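Local atomic coordinates of dicer Related Helicase (PDB entry 6M6S), a protein that binds double-stranded RNA, here a 5'-triphosphate duplex, through its zinc-containing RIG-I-like C-terminal domain and probably hydrolyses ATP with its helicase part. Residues Glu48-Val53 with Leu64-Cys69. Numbering follows the deposited sequence.
Sequences ESKRKV and LSDIKC. With ZN (zinc ion), chain F.
Lys50 and Asp66 both hold CG anti to their own carbonyl carbon (chi1 -80° and -83°), beside the backbone N; the two side chains cross at about a right angle. The pair sits where strand 45-48, outermost in its four-stranded antiparallel sheet of this RIG-I-type C-terminal domain, runs out into the loop before strand 61-69. Glu48 and Asp66 form a hydrogen-bonded antiparallel pair: Glu48 N gives a nearly straight bond to Asp66 O (2.9 Å), and Asp66 N returns a more bent one to Glu48 O (2.9 Å). Just beyond, Lys50 CG lies 3.0 Å from Asp66 OD2, a close touch of methylene on carboxylate, while Lys50 NZ stays 4.9 Å from Asp66 OD1. Lysine suits this place because its long chain crosses the aspartate and still delivers the ammonium to the bound RNA, where NZ is hydrogen-bonded. An alanine in place of Asp66 would probably leave the Lys50 methylenes without their carboxylate support and the ammonium with one less negative charge nearby. Serine, small and polar, fits on the helix side: the hydroxyls of Ser49 and Ser65 both bond to Asp152 of helix 140-167. Lys68 packs its CE against Glu48 CB and pairs its ammonium with Asp75; next along the strand, Cys69 SG binds the zinc ion at 2.3 Å, together with Cys14, Cys17 and Cys72.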
loop_
_atom_site.group_PDB
_atom_site.type_symbol
_atom_site.label_atom_id
_atom_site.label_comp_id
_atom_site.label_asym_id
_atom_site.label_seq_id
_atom_site.Cartn_x
_atom_site.Cartn_y
_atom_site.Cartn_z
ATOM N N GLU B 48 3.020 15.292 20.170
ATOM C CA GLU B 48 2.226 16.513 20.094
ATOM C C GLU B 48 0.802 16.243 20.643
ATOM O O GLU B 48 0.130 15.336 20.152
ATOM C CB GLU B 48 2.171 17.035 18.663
ATOM C CG GLU B 48 1.459 18.370 18.557
ATOM C CD GLU B 48 2.364 19.604 18.893
ATOM O OE1 GLU B 48 3.590 19.467 19.166
ATOM O OE2 GLU B 48 1.831 20.730 18.855
ATOM N N SER B 49 0.339 17.001 21.648
ATOM C CA SER B 49 -0.988 16.740 22.194
ATOM C C SER B 49 -2.089 16.899 21.133
ATOM O O SER B 49 -1.994 17.759 20.274
ATOM C CB SER B 49 -1.263 17.711 23.351
ATOM O OG SER B 49 -2.624 17.614 23.756
ATOM N N LYS B 50 -3.144 16.083 21.183
ATOM C CA LYS B 50 -4.249 16.258 20.209
ATOM C C LYS B 50 -5.330 17.268 20.608
ATOM O O LYS B 50 -6.102 17.764 19.753
ATOM C CB LYS B 50 -4.923 14.911 19.883
ATOM C CG LYS B 50 -4.165 14.088 18.883
ATOM C CD LYS B 50 -4.969 12.886 18.409
ATOM C CE LYS B 50 -6.164 13.301 17.559
ATOM N NZ LYS B 50 -6.903 12.104 17.076
ATOM N N ARG B 51 -5.380 17.561 21.901
ATOM C CA ARG B 51 -6.417 18.428 22.483
ATOM C C ARG B 51 -7.837 17.925 22.185
ATOM O O ARG B 51 -8.766 18.722 22.028
ATOM C CB ARG B 51 -6.272 19.894 22.026
ATOM C CG ARG B 51 -5.051 20.633 22.589
ATOM C CD ARG B 51 -3.856 20.479 21.658
ATOM N NE ARG B 51 -2.896 21.585 21.769
ATOM C CZ ARG B 51 -1.710 21.621 21.148
ATOM N NH1 ARG B 51 -1.302 20.598 20.369
ATOM N NH2 ARG B 51 -0.918 22.679 21.313
ATOM N N LYS B 52 -7.994 16.609 22.100
ATOM C CA LYS B 52 -9.297 16.017 21.851
ATOM C C LYS B 52 -9.204 14.548 22.254
ATOM O O LYS B 52 -8.388 13.818 21.721
ATOM C CB LYS B 52 -9.662 16.153 20.386
ATOM C CG LYS B 52 -11.066 15.689 20.071
ATOM C CD LYS B 52 -12.086 16.753 20.440
ATOM C CE LYS B 52 -11.967 17.965 19.522
ATOM N NZ LYS B 52 -12.984 19.006 19.819
ATOM N N VAL B 53 -10.013 14.128 23.220
ATOM C CA VAL B 53 -9.846 12.790 23.800
ATOM C C VAL B 53 -10.462 11.800 22.824
ATOM O O VAL B 53 -11.439 12.114 22.154
ATOM C CB VAL B 53 -10.527 12.734 25.204
ATOM C CG1 VAL B 53 -10.619 11.322 25.751
ATOM C CG2 VAL B 53 -9.829 13.645 26.207
ATOM N N LEU B 64 -3.469 8.164 22.669
ATOM C CA LEU B 64 -3.179 9.488 23.259
ATOM C C LEU B 64 -2.560 10.471 22.226
ATOM O O LEU B 64 -3.147 10.688 21.151
ATOM C CB LEU B 64 -2.309 9.332 24.493
ATOM C CG LEU B 64 -2.872 8.494 25.652
ATOM C CD1 LEU B 64 -1.779 8.272 26.740
ATOM C CD2 LEU B 64 -4.104 9.220 26.280
ATOM N N SER B 65 -1.365 11.010 22.497
ATOM C CA SER B 65 -0.798 12.110 21.691
ATOM C C SER B 65 -0.429 11.701 20.269
ATOM O O SER B 65 -0.100 10.543 20.020
ATOM C CB SER B 65 0.470 12.618 22.383
ATOM O OG SER B 65 0.234 12.725 23.778
ATOM N N ASP B 66 -0.462 12.632 19.333
ATOM C CA ASP B 66 0.033 12.318 17.984
ATOM C C ASP B 66 1.546 12.169 18.049
ATOM O O ASP B 66 2.198 12.773 18.922
ATOM C CB ASP B 66 -0.323 13.451 17.016
ATOM C CG ASP B 66 -1.732 13.318 16.484
ATOM O OD1 ASP B 66 -2.126 12.164 16.174
ATOM O OD2 ASP B 66 -2.440 14.338 16.410
ATOM N N ILE B 67 2.143 11.366 17.154
ATOM C CA ILE B 67 3.611 11.305 16.992
ATOM C C ILE B 67 4.006 11.773 15.599
ATOM O O ILE B 67 3.289 11.468 14.594
ATOM C CB ILE B 67 4.190 9.923 17.245
ATOM C CG1 ILE B 67 3.415 8.814 16.480
ATOM C CG2 ILE B 67 4.233 9.678 18.811
ATOM C CD1 ILE B 67 4.137 7.430 16.588
ATOM N N LYS B 68 5.081 12.580 15.522
ATOM C CA LYS B 68 5.516 13.134 14.222
ATOM C C LYS B 68 6.940 12.751 13.991
ATOM O O LYS B 68 7.701 12.598 14.936
ATOM C CB LYS B 68 5.494 14.698 14.251
ATOM C CG LYS B 68 4.288 15.317 14.924
ATOM C CD LYS B 68 3.034 15.052 14.131
ATOM C CE LYS B 68 1.806 15.747 14.788
ATOM N NZ LYS B 68 0.480 15.650 13.987
ATOM N N CYS B 69 7.323 12.596 12.719
ATOM C CA CYS B 69 8.703 12.325 12.350
ATOM C C CYS B 69 9.573 13.420 12.951
ATOM O O CYS B 69 9.272 14.596 12.785
ATOM C CB CYS B 69 8.856 12.293 10.812
ATOM S SG CYS B 69 10.570 12.143 10.295
HETATM ZN ZN ZN F . 10.161 12.270 8.009
#